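Local atomic coordinates of STU0660 (Streptococcus thermophilus, PDB entry 3ZTH), a protein that belongs to the large Csn2 proteins of CRISPR-mediated bacterial immunity, binds magnesium and probably DNA. Residues M1-Q6 / P60-E65; S214-Y219 / Y243-E248. All blocks are in the same frame, centred on the assembly; numbering follows the deposited sequence.

How the contacts relate
Two ways of joining distant parts of a chain appear here: backbone pairing in contact 1 and side-chain packing in contact 2. Contact 1 builds part of a small three-stranded antiparallel sheet away from the magnesium sites. Contact 2 sets helix 212-228 against the loop after strand 232-237, a strand of the larger mixed sheet. Their centres lie 26 Å apart and their nearest atoms about 13 Å, so they do not touch; along the chain they follow in series. Contact 2 is the one near metal: about 4 Å separates the side chain of Y243 from a bound magnesium ion, and about 8 Å separates it from that of the magnesium ligand D240.

Contact 1. Residues M1-Q6 / P60-E65; sequences MKFFVQ and PTILDE
Strands 2-5 and 62-63 pair antiparallel in a three-stranded sheet, where strand 2-5 is the central strand and strand 13-16 pairs along its other edge. F4 and L63 form the hydrogen-bonded pair: F4 N reaches L63 O over 2.7 Å, in the carbonyl plane, and L63 N returns to F4 O over 3.1 Å in a nearly straight bond (168° at the hydrogen). V5 and I62 follow as the non-hydrogen-bonded pair. With CG anti to its carbonyl carbon, F4 lays its ring over the chain beyond L63, toward D64 and E65, so that the ring edge, through CD2, lies 3.4 Å from D64 O; R67 adds a cation-pi contact to the ring. E65 bends at chi2 (87°), which turns its carboxylate back to the chain start. The E65 side chain crosses that of K2 at about a right angle, with E65 CG 3.8 Å from K2 CB, while OE2 lies 3.6 Å from M1 CB. The other end is closed by Q6. Its N bonds T61 O almost along the C=O axis, and its side chain, extended beyond CG, runs back to the same residue: Q6 OE1 accepts T61 N at 2.8 Å, the donor standing 51° out of the amide carbonyl plane.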
HETATM    1  N   MSE A   1      -4.140  -3.137 -45.139  1.00 52.93           N
HETATM    2  CA  MSE A   1      -4.064  -4.555 -44.702  1.00 50.84           C
HETATM    3  C   MSE A   1      -5.390  -5.029 -44.129  1.00 47.09           C
HETATM    4  O   MSE A   1      -6.422  -4.383 -44.302  1.00 45.28           O
HETATM    5  CB  MSE A   1      -2.976  -4.723 -43.652  1.00 56.73           C
HETATM    6  CG  MSE A   1      -3.279  -4.050 -42.337  1.00 64.22           C
HETATM    7 SE   MSE A   1      -1.897  -4.440 -41.053  1.00 81.56          SE
HETATM    8  CE  MSE A   1      -2.369  -6.279 -40.653  1.00 71.73           C
ATOM      9  N   LYS A   2      -5.356  -6.163 -43.442  1.00 43.37           N
ATOM     10  CA  LYS A   2      -6.566  -6.720 -42.859  1.00 41.76           C
ATOM     11  C   LYS A   2      -6.374  -7.240 -41.441  1.00 39.50           C
ATOM     12  O   LYS A   2      -5.305  -7.735 -41.090  1.00 37.74           O
ATOM     13  CB  LYS A   2      -7.096  -7.859 -43.733  1.00 41.97           C
ATOM     14  CG  LYS A   2      -7.720  -7.405 -45.034  1.00 43.80           C
ATOM     15  CD  LYS A   2      -8.165  -8.603 -45.857  1.00 46.81           C
ATOM     16  CE  LYS A   2      -8.780  -8.173 -47.178  1.00 47.57           C
ATOM     17  NZ  LYS A   2     -10.015  -7.379 -46.959  1.00 50.52           N
ATOM     18  N   PHE A   3      -7.417  -7.085 -40.628  1.00 35.52           N
ATOM     19  CA  PHE A   3      -7.416  -7.584 -39.266  1.00 34.11           C
ATOM     20  C   PHE A   3      -8.529  -8.620 -39.247  1.00 34.23           C
ATOM     21  O   PHE A   3      -9.647  -8.345 -39.690  1.00 34.28           O
ATOM     22  CB  PHE A   3      -7.776  -6.502 -38.231  1.00 32.69           C
ATOM     23  CG  PHE A   3      -6.676  -5.503 -37.945  1.00 31.41           C
ATOM     24  CD1 PHE A   3      -5.363  -5.735 -38.339  1.00 29.68           C
ATOM     25  CD2 PHE A   3      -6.967  -4.325 -37.256  1.00 28.64           C
ATOM     26  CE1 PHE A   3      -4.356  -4.806 -38.049  1.00 28.79           C
ATOM     27  CE2 PHE A   3      -5.972  -3.396 -36.965  1.00 28.46           C
ATOM     28  CZ  PHE A   3      -4.660  -3.637 -37.362  1.00 28.45           C
ATOM     29  N   PHE A   4      -8.226  -9.819 -38.769  1.00 32.71           N
ATOM     30  CA  PHE A   4      -9.251 -10.843 -38.654  1.00 32.73           C
ATOM     31  C   PHE A   4      -9.391 -11.025 -37.149  1.00 33.68           C
ATOM     32  O   PHE A   4      -8.636 -11.760 -36.518  1.00 35.06           O
ATOM     33  CB  PHE A   4      -8.813 -12.118 -39.373  1.00 31.47           C
ATOM     34  CG  PHE A   4      -9.001 -12.049 -40.863  1.00 31.30           C
ATOM     35  CD1 PHE A   4     -10.273 -12.182 -41.420  1.00 29.90           C
ATOM     36  CD2 PHE A   4      -7.922 -11.798 -41.709  1.00 30.45           C
ATOM     37  CE1 PHE A   4     -10.468 -12.066 -42.798  1.00 31.59           C
ATOM     38  CE2 PHE A   4      -8.109 -11.678 -43.089  1.00 30.85           C
ATOM     39  CZ  PHE A   4      -9.383 -11.811 -43.635  1.00 29.26           C
ATOM     40  N   VAL A   5     -10.351 -10.301 -36.583  1.00 33.67           N
ATOM     41  CA  VAL A   5     -10.581 -10.297 -35.145  1.00 32.23           C
ATOM     42  C   VAL A   5     -11.348 -11.493 -34.639  1.00 32.88           C
ATOM     43  O   VAL A   5     -12.413 -11.841 -35.159  1.00 32.47           O
ATOM     44  CB  VAL A   5     -11.330  -9.013 -34.715  1.00 31.57           C
ATOM     45  CG1 VAL A   5     -11.414  -8.935 -33.194  1.00 28.21           C
ATOM     46  CG2 VAL A   5     -10.617  -7.794 -35.278  1.00 29.68           C
ATOM     47  N   GLN A   6     -10.807 -12.104 -33.595  1.00 32.98           N
ATOM     48  CA  GLN A   6     -11.425 -13.265 -33.000  1.00 34.65           C
ATOM     49  C   GLN A   6     -12.778 -12.966 -32.367  1.00 37.36           C
ATOM     50  O   GLN A   6     -12.951 -11.985 -31.637  1.00 36.34           O
ATOM     51  CB  GLN A   6     -10.497 -13.861 -31.956  1.00 35.27           C
ATOM     52  CG  GLN A   6     -10.794 -15.316 -31.671  1.00 36.65           C
ATOM     53  CD  GLN A   6      -9.705 -15.960 -30.855  1.00 37.81           C
ATOM     54  OE1 GLN A   6      -8.511 -15.732 -31.098  1.00 37.55           O
ATOM     55  NE2 GLN A   6     -10.101 -16.780 -29.882  1.00 37.31           N
ATOM     56  N   PRO A  60      -7.355 -14.009 -26.742  1.00 43.35           N
ATOM     57  CA  PRO A  60      -7.884 -13.703 -28.078  1.00 41.92           C
ATOM     58  C   PRO A  60      -6.796 -13.242 -29.057  1.00 41.87           C
ATOM     59  O   PRO A  60      -5.823 -12.593 -28.669  1.00 41.79           O
ATOM     60  CB  PRO A  60      -8.920 -12.619 -27.795  1.00 41.61           C
ATOM     61  CG  PRO A  60      -8.324 -11.901 -26.623  1.00 40.21           C
ATOM     62  CD  PRO A  60      -7.862 -13.046 -25.748  1.00 40.92           C
ATOM     63  N   THR A  61      -6.980 -13.560 -30.331  1.00 40.34           N
ATOM     64  CA  THR A  61      -6.002 -13.215 -31.347  1.00 39.02           C
ATOM     65  C   THR A  61      -6.541 -12.385 -32.512  1.00 37.98           C
ATOM     66  O   THR A  61      -7.748 -12.355 -32.762  1.00 36.65           O
ATOM     67  CB  THR A  61      -5.368 -14.524 -31.884  1.00 40.83           C
ATOM     68  OG1 THR A  61      -4.090 -14.715 -31.267  1.00 43.07           O
ATOM     69  CG2 THR A  61      -5.226 -14.505 -33.383  1.00 38.32           C
ATOM     70  N   ILE A  62      -5.635 -11.702 -33.208  1.00 36.92           N
ATOM     71  CA  ILE A  62      -5.985 -10.904 -34.387  1.00 35.84           C
ATOM     72  C   ILE A  62      -5.025 -11.310 -35.505  1.00 36.05           C
ATOM     73  O   ILE A  62      -3.807 -11.143 -35.375  1.00 36.66           O
ATOM     74  CB  ILE A  62      -5.832  -9.383 -34.139  1.00 35.65           C
ATOM     75  CG1 ILE A  62      -6.795  -8.928 -33.042  1.00 35.83           C
ATOM     76  CG2 ILE A  62      -6.092  -8.624 -35.429  1.00 33.90           C
ATOM     77  CD1 ILE A  62      -6.910  -7.419 -32.907  1.00 35.98           C
ATOM     78  N   LEU A  63      -5.568 -11.841 -36.599  1.00 35.27           N
ATOM     79  CA  LEU A  63      -4.745 -12.296 -37.720  1.00 35.04           C
ATOM     80  C   LEU A  63      -4.743 -11.335 -38.896  1.00 37.00           C
ATOM     81  O   LEU A  63      -5.673 -10.545 -39.063  1.00 37.74           O
ATOM     82  CB  LEU A  63      -5.235 -13.662 -38.208  1.00 31.52           C
ATOM     83  CG  LEU A  63      -5.455 -14.708 -37.112  1.00 33.04           C
ATOM     84  CD1 LEU A  63      -6.052 -15.969 -37.724  1.00 31.97           C
ATOM     85  CD2 LEU A  63      -4.134 -15.005 -36.401  1.00 30.59           C
ATOM     86  N   ASP A  64      -3.696 -11.410 -39.715  1.00 39.02           N
ATOM     87  CA  ASP A  64      -3.603 -10.565 -40.903  1.00 41.23           C
ATOM     88  C   ASP A  64      -4.094 -11.358 -42.115  1.00 41.36           C
ATOM     89  O   ASP A  64      -4.636 -12.449 -41.969  1.00 38.70           O
ATOM     90  CB  ASP A  64      -2.164 -10.103 -41.134  1.00 43.22           C
ATOM     91  CG  ASP A  64      -1.197 -11.266 -41.266  1.00 47.62           C
ATOM     92  OD1 ASP A  64      -1.459 -12.173 -42.088  1.00 47.11           O
ATOM     93  OD2 ASP A  64      -0.171 -11.270 -40.550  1.00 50.23           O
ATOM     94  N   GLU A  65      -3.901 -10.804 -43.307  1.00 44.38           N
ATOM     95  CA  GLU A  65      -4.336 -11.448 -44.540  1.00 46.88           C
ATOM     96  C   GLU A  65      -3.792 -12.861 -44.656  1.00 46.72           C
ATOM     97  O   GLU A  65      -4.530 -13.799 -44.958  1.00 47.95           O
ATOM     98  CB  GLU A  65      -3.873 -10.646 -45.756  1.00 50.91           C
ATOM     99  CG  GLU A  65      -4.114  -9.144 -45.666  1.00 58.86           C
ATOM    100  CD  GLU A  65      -2.974  -8.386 -44.978  1.00 61.34           C
ATOM    101  OE1 GLU A  65      -2.771  -8.561 -43.755  1.00 59.21           O
ATOM    102  OE2 GLU A  65      -2.277  -7.610 -45.675  1.00 64.88           O
TER

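Contact 2. Residues S214-Y219 / Y243-E248; sequences SYTIFY and YLKIDE
K245 lies over the ring of Y219 and reaches the edge of Y215, both on helix 212-228. CB sits 3.4 Å from CZ of Y219, near the hydroxyl end of the ring. CG, anti to the carbonyl carbon of K245, is almost exactly over the ring centre, 3.5 Å from the centroid and 10° off the normal, a CH-pi contact. From CB near CZ the lysine heads back toward the helix, opposite to the tyrosine. The bend at chi2 (-60°) turns CD away from this face. CE comes to the edge of the Y215 ring, 4.1 Å from its CD2, and NZ ends in a weak 3.4 Å hydrogen bond to T216 OG1, a hydroxyl also bonded to E212 O and to R306 of a second subunit. Beside it, Y243 presents its CD2 edge to one face of Y215 in a T-shaped stack, planes at 83°, while CD2 of F218 lies over the opposite face, toward its rim. A water that accepts from Y215 OH and donates to Y243 O ties the same pair through polar atoms. Helix 212-228 links the adjacent parallel strands 199-204 and 232-237, so the contact joins the helix of a beta-alpha-beta crossover to the loop beyond its second strand, consistent with this family's P-loop NTPase-like fold.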
ATOM      1  N   SER A 214     -17.658  21.166 -37.663  1.00 38.53           N
ATOM      2  CA  SER A 214     -16.411  21.024 -36.920  1.00 37.85           C
ATOM      3  C   SER A 214     -15.729  19.713 -37.277  1.00 35.95           C
ATOM      4  O   SER A 214     -14.517  19.670 -37.501  1.00 35.71           O
ATOM      5  CB  SER A 214     -16.662  21.078 -35.405  1.00 38.60           C
ATOM      6  OG  SER A 214     -16.926  22.403 -34.965  1.00 38.92           O
ATOM      7  N   TYR A 215     -16.513  18.645 -37.351  1.00 33.57           N
ATOM      8  CA  TYR A 215     -15.961  17.343 -37.670  1.00 32.21           C
ATOM      9  C   TYR A 215     -15.186  17.368 -38.991  1.00 32.83           C
ATOM     10  O   TYR A 215     -14.120  16.760 -39.117  1.00 32.38           O
ATOM     11  CB  TYR A 215     -17.074  16.301 -37.720  1.00 29.91           C
ATOM     12  CG  TYR A 215     -16.521  14.910 -37.863  1.00 30.36           C
ATOM     13  CD1 TYR A 215     -16.149  14.176 -36.738  1.00 28.04           C
ATOM     14  CD2 TYR A 215     -16.291  14.353 -39.122  1.00 29.42           C
ATOM     15  CE1 TYR A 215     -15.562  12.930 -36.859  1.00 28.41           C
ATOM     16  CE2 TYR A 215     -15.703  13.099 -39.253  1.00 29.29           C
ATOM     17  CZ  TYR A 215     -15.342  12.395 -38.115  1.00 28.59           C
ATOM     18  OH  TYR A 215     -14.773  11.150 -38.225  1.00 29.07           O
ATOM     19  N   THR A 216     -15.732  18.075 -39.971  1.00 32.30           N
ATOM     20  CA  THR A 216     -15.095  18.216 -41.272  1.00 32.61           C
ATOM     21  C   THR A 216     -13.694  18.845 -41.088  1.00 33.41           C
ATOM     22  O   THR A 216     -12.728  18.457 -41.747  1.00 32.00           O
ATOM     23  CB  THR A 216     -15.979  19.105 -42.173  1.00 32.72           C
ATOM     24  OG1 THR A 216     -17.227  18.439 -42.398  1.00 33.46           O
ATOM     25  CG2 THR A 216     -15.308  19.405 -43.506  1.00 29.10           C
ATOM     26  N   ILE A 217     -13.591  19.815 -40.186  1.00 32.30           N
ATOM     27  CA  ILE A 217     -12.313  20.457 -39.913  1.00 33.19           C
ATOM     28  C   ILE A 217     -11.347  19.424 -39.315  1.00 33.49           C
ATOM     29  O   ILE A 217     -10.179  19.323 -39.719  1.00 33.73           O
ATOM     30  CB  ILE A 217     -12.494  21.640 -38.923  1.00 33.05           C
ATOM     31  CG1 ILE A 217     -13.250  22.773 -39.619  1.00 30.52           C
ATOM     32  CG2 ILE A 217     -11.137  22.113 -38.405  1.00 28.54           C
ATOM     33  CD1 ILE A 217     -13.557  23.964 -38.714  1.00 30.46           C
ATOM     34  N   PHE A 218     -11.848  18.658 -38.351  1.00 32.82           N
ATOM     35  CA  PHE A 218     -11.073  17.610 -37.692  1.00 30.64           C
ATOM     36  C   PHE A 218     -10.625  16.538 -38.686  1.00 30.39           C
ATOM     37  O   PHE A 218      -9.484  16.071 -38.645  1.00 29.03           O
ATOM     38  CB  PHE A 218     -11.923  16.970 -36.592  1.00 32.33           C
ATOM     39  CG  PHE A 218     -11.486  15.586 -36.209  1.00 33.48           C
ATOM     40  CD1 PHE A 218     -10.404  15.390 -35.360  1.00 33.72           C
ATOM     41  CD2 PHE A 218     -12.150  14.470 -36.724  1.00 34.83           C
ATOM     42  CE1 PHE A 218      -9.984  14.104 -35.026  1.00 34.28           C
ATOM     43  CE2 PHE A 218     -11.740  13.183 -36.400  1.00 34.60           C
ATOM     44  CZ  PHE A 218     -10.653  12.995 -35.548  1.00 34.36           C
ATOM     45  N   TYR A 219     -11.531  16.153 -39.579  1.00 31.08           N
ATOM     46  CA  TYR A 219     -11.238  15.123 -40.576  1.00 32.74           C
ATOM     47  C   TYR A 219     -10.173  15.548 -41.583  1.00 32.31           C
ATOM     48  O   TYR A 219      -9.361  14.725 -42.013  1.00 30.67           O
ATOM     49  CB  TYR A 219     -12.528  14.709 -41.300  1.00 34.34           C
ATOM     50  CG  TYR A 219     -12.323  13.699 -42.410  1.00 36.58           C
ATOM     51  CD1 TYR A 219     -12.010  12.368 -42.124  1.00 35.60           C
ATOM     52  CD2 TYR A 219     -12.440  14.075 -43.748  1.00 35.66           C
ATOM     53  CE1 TYR A 219     -11.819  11.439 -43.146  1.00 34.97           C
ATOM     54  CE2 TYR A 219     -12.257  13.159 -44.768  1.00 34.91           C
ATOM     55  CZ  TYR A 219     -11.947  11.843 -44.465  1.00 37.55           C
ATOM     56  OH  TYR A 219     -11.770  10.937 -45.492  1.00 40.41           O
ATOM     57  N   TYR A 243     -21.389  12.047 -40.671  1.00 32.68           N
ATOM     58  CA  TYR A 243     -19.978  12.017 -40.277  1.00 32.13           C
ATOM     59  C   TYR A 243     -19.063  11.138 -41.130  1.00 32.71           C
ATOM     60  O   TYR A 243     -17.873  11.421 -41.274  1.00 29.93           O
ATOM     61  CB  TYR A 243     -19.854  11.627 -38.804  1.00 31.23           C
ATOM     62  CG  TYR A 243     -20.401  12.704 -37.898  1.00 31.81           C
ATOM     63  CD1 TYR A 243     -21.766  12.781 -37.618  1.00 31.20           C
ATOM     64  CD2 TYR A 243     -19.570  13.701 -37.400  1.00 30.23           C
ATOM     65  CE1 TYR A 243     -22.282  13.823 -36.872  1.00 31.81           C
ATOM     66  CE2 TYR A 243     -20.074  14.751 -36.655  1.00 30.79           C
ATOM     67  CZ  TYR A 243     -21.430  14.809 -36.393  1.00 32.28           C
ATOM     68  OH  TYR A 243     -21.936  15.852 -35.651  1.00 32.90           O
ATOM     69  N   LEU A 244     -19.620  10.074 -41.696  1.00 32.60           N
ATOM     70  CA  LEU A 244     -18.849   9.178 -42.546  1.00 32.74           C
ATOM     71  C   LEU A 244     -18.354   9.944 -43.780  1.00 32.79           C
ATOM     72  O   LEU A 244     -19.137  10.597 -44.462  1.00 33.87           O
ATOM     73  CB  LEU A 244     -19.731   8.011 -42.984  1.00 31.76           C
ATOM     74  CG  LEU A 244     -19.116   6.958 -43.899  1.00 31.60           C
ATOM     75  CD1 LEU A 244     -17.966   6.256 -43.174  1.00 30.71           C
ATOM     76  CD2 LEU A 244     -20.201   5.966 -44.320  1.00 29.15           C
ATOM     77  N   LYS A 245     -17.054   9.870 -44.057  1.00 31.61           N
ATOM     78  CA  LYS A 245     -16.475  10.556 -45.215  1.00 30.98           C
ATOM     79  C   LYS A 245     -15.999   9.518 -46.222  1.00 30.57           C
ATOM     80  O   LYS A 245     -15.179   8.662 -45.889  1.00 31.03           O
ATOM     81  CB  LYS A 245     -15.274  11.422 -44.797  1.00 28.98           C
ATOM     82  CG  LYS A 245     -15.574  12.482 -43.751  1.00 28.10           C
ATOM     83  CD  LYS A 245     -16.624  13.474 -44.244  1.00 28.00           C
ATOM     84  CE  LYS A 245     -17.060  14.418 -43.127  1.00 31.11           C
ATOM     85  NZ  LYS A 245     -18.132  15.375 -43.553  1.00 36.30           N
ATOM     86  N   ILE A 246     -16.504   9.593 -47.446  1.00 30.38           N
ATOM     87  CA  ILE A 246     -16.107   8.653 -48.490  1.00 32.54           C
ATOM     88  C   ILE A 246     -15.422   9.340 -49.668  1.00 33.87           C
ATOM     89  O   ILE A 246     -15.941  10.317 -50.206  1.00 33.75           O
ATOM     90  CB  ILE A 246     -17.330   7.868 -49.034  1.00 33.24           C
ATOM     91  CG1 ILE A 246     -17.878   6.938 -47.950  1.00 33.70           C
ATOM     92  CG2 ILE A 246     -16.945   7.075 -50.271  1.00 32.23           C
ATOM     93  CD1 ILE A 246     -19.075   6.124 -48.387  1.00 33.99           C
ATOM     94  N   ASP A 247     -14.247   8.839 -50.047  1.00 36.31           N
ATOM     95  CA  ASP A 247     -13.508   9.358 -51.202  1.00 39.23           C
ATOM     96  C   ASP A 247     -12.781   8.186 -51.856  1.00 39.77           C
ATOM     97  O   ASP A 247     -12.836   7.064 -51.347  1.00 38.61           O
ATOM     98  CB  ASP A 247     -12.511  10.467 -50.809  1.00 40.81           C
ATOM     99  CG  ASP A 247     -11.425   9.987 -49.858  1.00 45.84           C
ATOM    100  OD1 ASP A 247     -10.840   8.908 -50.096  1.00 47.56           O
ATOM    101  OD2 ASP A 247     -11.139  10.706 -48.872  1.00 48.80           O
ATOM    102  N   GLU A 248     -12.110   8.432 -52.979  1.00 40.58           N
ATOM    103  CA  GLU A 248     -11.401   7.366 -53.683  1.00 44.14           C
ATOM    104  C   GLU A 248     -10.339   6.652 -52.852  1.00 43.60           C
ATOM    105  O   GLU A 248     -10.161   5.442 -52.976  1.00 43.70           O
ATOM    106  CB  GLU A 248     -10.746   7.897 -54.968  1.00 46.83           C
ATOM    107  CG  GLU A 248     -11.598   7.743 -56.229  1.00 55.20           C
ATOM    108  CD  GLU A 248     -12.012   6.288 -56.515  1.00 60.62           C
ATOM    109  OE1 GLU A 248     -11.737   5.388 -55.680  1.00 62.93           O
ATOM    110  OE2 GLU A 248     -12.624   6.046 -57.581  1.00 62.19           O
TER
HETATM  111  O   HOH W   1     -15.950  10.044 -40.459  1.00 23.81           O
HETATM  112  O   HOH W   2      -9.145  10.246 -46.781  1.00 30.68           O